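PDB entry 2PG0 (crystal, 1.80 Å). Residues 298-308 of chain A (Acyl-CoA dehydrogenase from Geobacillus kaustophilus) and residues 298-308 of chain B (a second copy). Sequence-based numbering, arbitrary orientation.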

# COMPACT_ATOMS: atom_id res chain seq x y z
N ILE A 298 7.19 -1.40 13.70
CA ILE A 298 7.03 -1.60 15.15
C ILE A 298 7.88 -0.60 15.95
O ILE A 298 7.40 -0.01 16.94
CB ILE A 298 7.31 -3.08 15.55
CG1 ILE A 298 6.16 -3.97 15.05
CG2 ILE A 298 7.55 -3.21 17.09
CD1 ILE A 298 6.49 -5.45 14.92
N ALA A 299 9.11 -0.36 15.49
CA ALA A 299 10.03 0.59 16.13
C ALA A 299 9.45 2.01 16.08
O ALA A 299 9.50 2.75 17.07
CB ALA A 299 11.39 0.53 15.44
N LEU A 300 8.89 2.38 14.93
CA LEU A 300 8.21 3.67 14.79
C LEU A 300 7.05 3.84 15.77
O LEU A 300 6.94 4.88 16.42
CB LEU A 300 7.69 3.85 13.36
CG LEU A 300 8.73 4.08 12.26
CD1 LEU A 300 8.03 3.91 10.94
CD2 LEU A 300 9.38 5.47 12.35
N GLY A 301 6.19 2.83 15.86
CA GLY A 301 5.01 2.89 16.73
C GLY A 301 5.43 2.94 18.18
O GLY A 301 4.84 3.69 18.97
N ARG A 302 6.43 2.15 18.54
CA ARG A 302 6.93 2.09 19.93
C ARG A 302 7.51 3.45 20.35
O ARG A 302 7.20 3.96 21.43
CB ARG A 302 7.96 0.97 20.10
CG ARG A 302 8.63 0.88 21.49
CD ARG A 302 7.63 0.94 22.67
NE ARG A 302 6.74 -0.22 22.78
CZ ARG A 302 5.78 -0.34 23.69
NH1 ARG A 302 5.56 0.63 24.58
NH2 ARG A 302 5.03 -1.44 23.71
N THR A 303 8.35 4.02 19.49
CA THR A 303 8.95 5.32 19.76
C THR A 303 7.87 6.41 19.90
O THR A 303 7.95 7.25 20.80
CB THR A 303 9.98 5.69 18.68
OG1 THR A 303 10.94 4.63 18.56
CG2 THR A 303 10.72 7.00 19.02
N PHE A 304 6.87 6.37 19.03
CA PHE A 304 5.81 7.38 19.05
C PHE A 304 4.91 7.24 20.27
O PHE A 304 4.66 8.22 20.99
CB PHE A 304 4.98 7.32 17.75
CG PHE A 304 4.08 8.51 17.56
CD1 PHE A 304 4.60 9.71 17.07
CD2 PHE A 304 2.73 8.43 17.86
CE1 PHE A 304 3.78 10.82 16.88
CE2 PHE A 304 1.89 9.53 17.66
CZ PHE A 304 2.42 10.73 17.17
N VAL A 305 4.41 6.03 20.53
CA VAL A 305 3.53 5.84 21.69
C VAL A 305 4.25 6.17 23.01
O VAL A 305 3.65 6.77 23.91
CB VAL A 305 2.87 4.43 21.72
CG1 VAL A 305 3.85 3.36 22.17
CG2 VAL A 305 1.61 4.44 22.58
N ASP A 306 5.54 5.83 23.09
CA ASP A 306 6.35 6.13 24.27
C ASP A 306 6.47 7.64 24.48
O ASP A 306 6.39 8.11 25.62
CB ASP A 306 7.75 5.50 24.14
CG ASP A 306 7.78 4.04 24.57
OD1 ASP A 306 6.76 3.49 25.04
OD2 ASP A 306 8.86 3.44 24.43
N ARG A 307 6.64 8.38 23.39
CA ARG A 307 6.68 9.84 23.48
C ARG A 307 5.34 10.42 23.93
O ARG A 307 5.29 11.32 24.77
CB ARG A 307 7.15 10.46 22.16
CG ARG A 307 7.37 11.96 22.20
CD ARG A 307 8.49 12.34 23.15
NE ARG A 307 8.60 13.79 23.24
CZ ARG A 307 7.93 14.54 24.11
NH1 ARG A 307 7.12 13.96 24.99
NH2 ARG A 307 8.08 15.85 24.12
N VAL A 308 4.25 9.90 23.36
CA VAL A 308 2.91 10.32 23.76
C VAL A 308 2.63 10.02 25.24
O VAL A 308 2.07 10.86 25.94
CB VAL A 308 1.82 9.72 22.82
CG1 VAL A 308 0.42 10.01 23.33
CG2 VAL A 308 1.98 10.29 21.40
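Chain B (298-308) IALGRTFVDRV

Residues 298-308 of chain B form a helix, like chain A: phi lies between -59° and -70°, psi between -37° and -50°, and i-to-i+4 bonds such as Thr303(B) N to Ala299(B) O (3.0 Å) run throughout. An exact two-fold axis relates the copies, so every contact recurs with the chains exchanged. The helix axes approach to 8.9 Å and cross at 85°, nearly perpendicular, which confines contact to a short patch. Leu300(A) lies opposite Phe304(B), their CA atoms 6.2 Å apart.

CA-to-CB of Phe304(B) points sideways, but with chi1 at -167° (t) and chi2 at 80° the end of the side chain comes nearer chain A. There its CE1 lies 4.0 Å from Ala299(A) CB, and its CD1 is 3.5 Å from Thr303(A) OG1, which sits at the ring edge, near the ring plane. Leu300(B), also sideways at CB, is in the m,t rotamer (-71°, 167°), and its CD2 packs 3.6 Å from Phe304(A) CB.

CA-to-CB of Thr303(B) points toward chain A. Its m rotamer (-54°) lets OG1 donate to Ala299(B) O at 2.8 Å, satisfying the hydroxyl within its own helix, while CG2 packs against chain A, 3.8 Å from Arg307(A) CB and 4.3 Å from Thr303(A) CG2. That of Arg307(B) does too, but its guanidinium nitrogens are hydrogen-bonded elsewhere in the structure.

No direct hydrogen bond joins the stretches. One water donates to both Leu300(A) O (2.8 Å) and Leu300(B) O (2.9 Å), bridging carbonyls that already accept their helical bonds from Phe304(A) N and Phe304(B) N respectively.

Arg302(B) makes no contact with chain A: its t,p,p conformation brings NH1 3.1 Å from Asp306(B) OD1 in an intrahelical salt bridge whose N-H...acceptor angle is 159°. CA-to-CB of Val305(B) points away from chain A. The patch buries 528 Å² in total, mostly through Leu300(A), Thr303(A), Phe304(A) and their chain B counterparts.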

# COMPACT_ATOMS: atom_id res chain seq x y z
N ILE B 298 4.34 11.97 8.91
CA ILE B 298 5.38 12.98 9.18
C ILE B 298 5.70 13.05 10.69
O ILE B 298 6.88 13.11 11.08
CB ILE B 298 4.99 14.35 8.59
CG1 ILE B 298 5.11 14.30 7.06
CG2 ILE B 298 5.85 15.50 9.21
CD1 ILE B 298 4.32 15.36 6.30
N ALA B 299 4.66 12.99 11.52
CA ALA B 299 4.81 13.01 12.98
C ALA B 299 5.61 11.80 13.46
O ALA B 299 6.50 11.92 14.32
CB ALA B 299 3.43 13.05 13.64
N LEU B 300 5.30 10.63 12.90
CA LEU B 300 6.06 9.41 13.20
C LEU B 300 7.54 9.53 12.86
O LEU B 300 8.40 9.18 13.67
CB LEU B 300 5.46 8.22 12.45
CG LEU B 300 4.11 7.69 12.93
CD1 LEU B 300 3.60 6.75 11.87
CD2 LEU B 300 4.20 6.97 14.29
N GLY B 301 7.84 10.03 11.66
CA GLY B 301 9.21 10.16 11.19
C GLY B 301 9.97 11.17 12.02
O GLY B 301 11.14 10.95 12.37
N ARG B 302 9.31 12.28 12.34
CA ARG B 302 9.93 13.36 13.14
C ARG B 302 10.28 12.86 14.54
O ARG B 302 11.39 13.07 15.03
CB ARG B 302 9.01 14.59 13.20
CG ARG B 302 9.51 15.75 14.10
CD ARG B 302 10.99 16.13 13.86
NE ARG B 302 11.27 16.73 12.55
CZ ARG B 302 12.48 17.08 12.13
NH1 ARG B 302 13.55 16.89 12.91
NH2 ARG B 302 12.63 17.63 10.93
N THR B 303 9.32 12.19 15.18
CA THR B 303 9.54 11.63 16.51
C THR B 303 10.68 10.60 16.51
O THR B 303 11.52 10.60 17.41
CB THR B 303 8.24 11.01 17.07
OG1 THR B 303 7.20 12.00 17.02
CG2 THR B 303 8.42 10.55 18.53
N PHE B 304 10.72 9.75 15.48
CA PHE B 304 11.75 8.71 15.40
C PHE B 304 13.14 9.30 15.12
O PHE B 304 14.10 8.98 15.83
CB PHE B 304 11.37 7.67 14.34
CG PHE B 304 12.20 6.42 14.39
CD1 PHE B 304 11.92 5.43 15.34
CD2 PHE B 304 13.26 6.23 13.51
CE1 PHE B 304 12.68 4.27 15.40
CE2 PHE B 304 14.03 5.06 13.56
CZ PHE B 304 13.73 4.08 14.51
N VAL B 305 13.24 10.15 14.11
CA VAL B 305 14.55 10.74 13.78
C VAL B 305 15.10 11.57 14.96
O VAL B 305 16.30 11.52 15.23
CB VAL B 305 14.54 11.53 12.45
CG1 VAL B 305 13.88 12.89 12.61
CG2 VAL B 305 15.96 11.67 11.88
N ASP B 306 14.21 12.27 15.66
CA ASP B 306 14.59 13.07 16.82
C ASP B 306 15.15 12.19 17.94
O ASP B 306 16.14 12.54 18.58
CB ASP B 306 13.40 13.88 17.35
CG ASP B 306 13.20 15.19 16.59
OD1 ASP B 306 14.01 15.55 15.70
OD2 ASP B 306 12.21 15.88 16.91
N ARG B 307 14.53 11.02 18.14
CA ARG B 307 15.03 10.07 19.12
C ARG B 307 16.40 9.51 18.71
O ARG B 307 17.30 9.39 19.55
CB ARG B 307 14.01 8.95 19.36
CG ARG B 307 14.38 7.98 20.48
CD ARG B 307 14.44 8.68 21.83
NE ARG B 307 14.89 7.74 22.86
CZ ARG B 307 16.17 7.56 23.17
NH1 ARG B 307 17.11 8.26 22.56
NH2 ARG B 307 16.50 6.68 24.11
N VAL B 308 16.55 9.17 17.44
CA VAL B 308 17.83 8.69 16.92
C VAL B 308 18.94 9.74 17.06
O VAL B 308 20.05 9.41 17.45
CB VAL B 308 17.69 8.16 15.46
CG1 VAL B 308 19.04 7.83 14.86
CG2 VAL B 308 16.79 6.92 15.43
O HOH W 1 8.05 7.45 15.97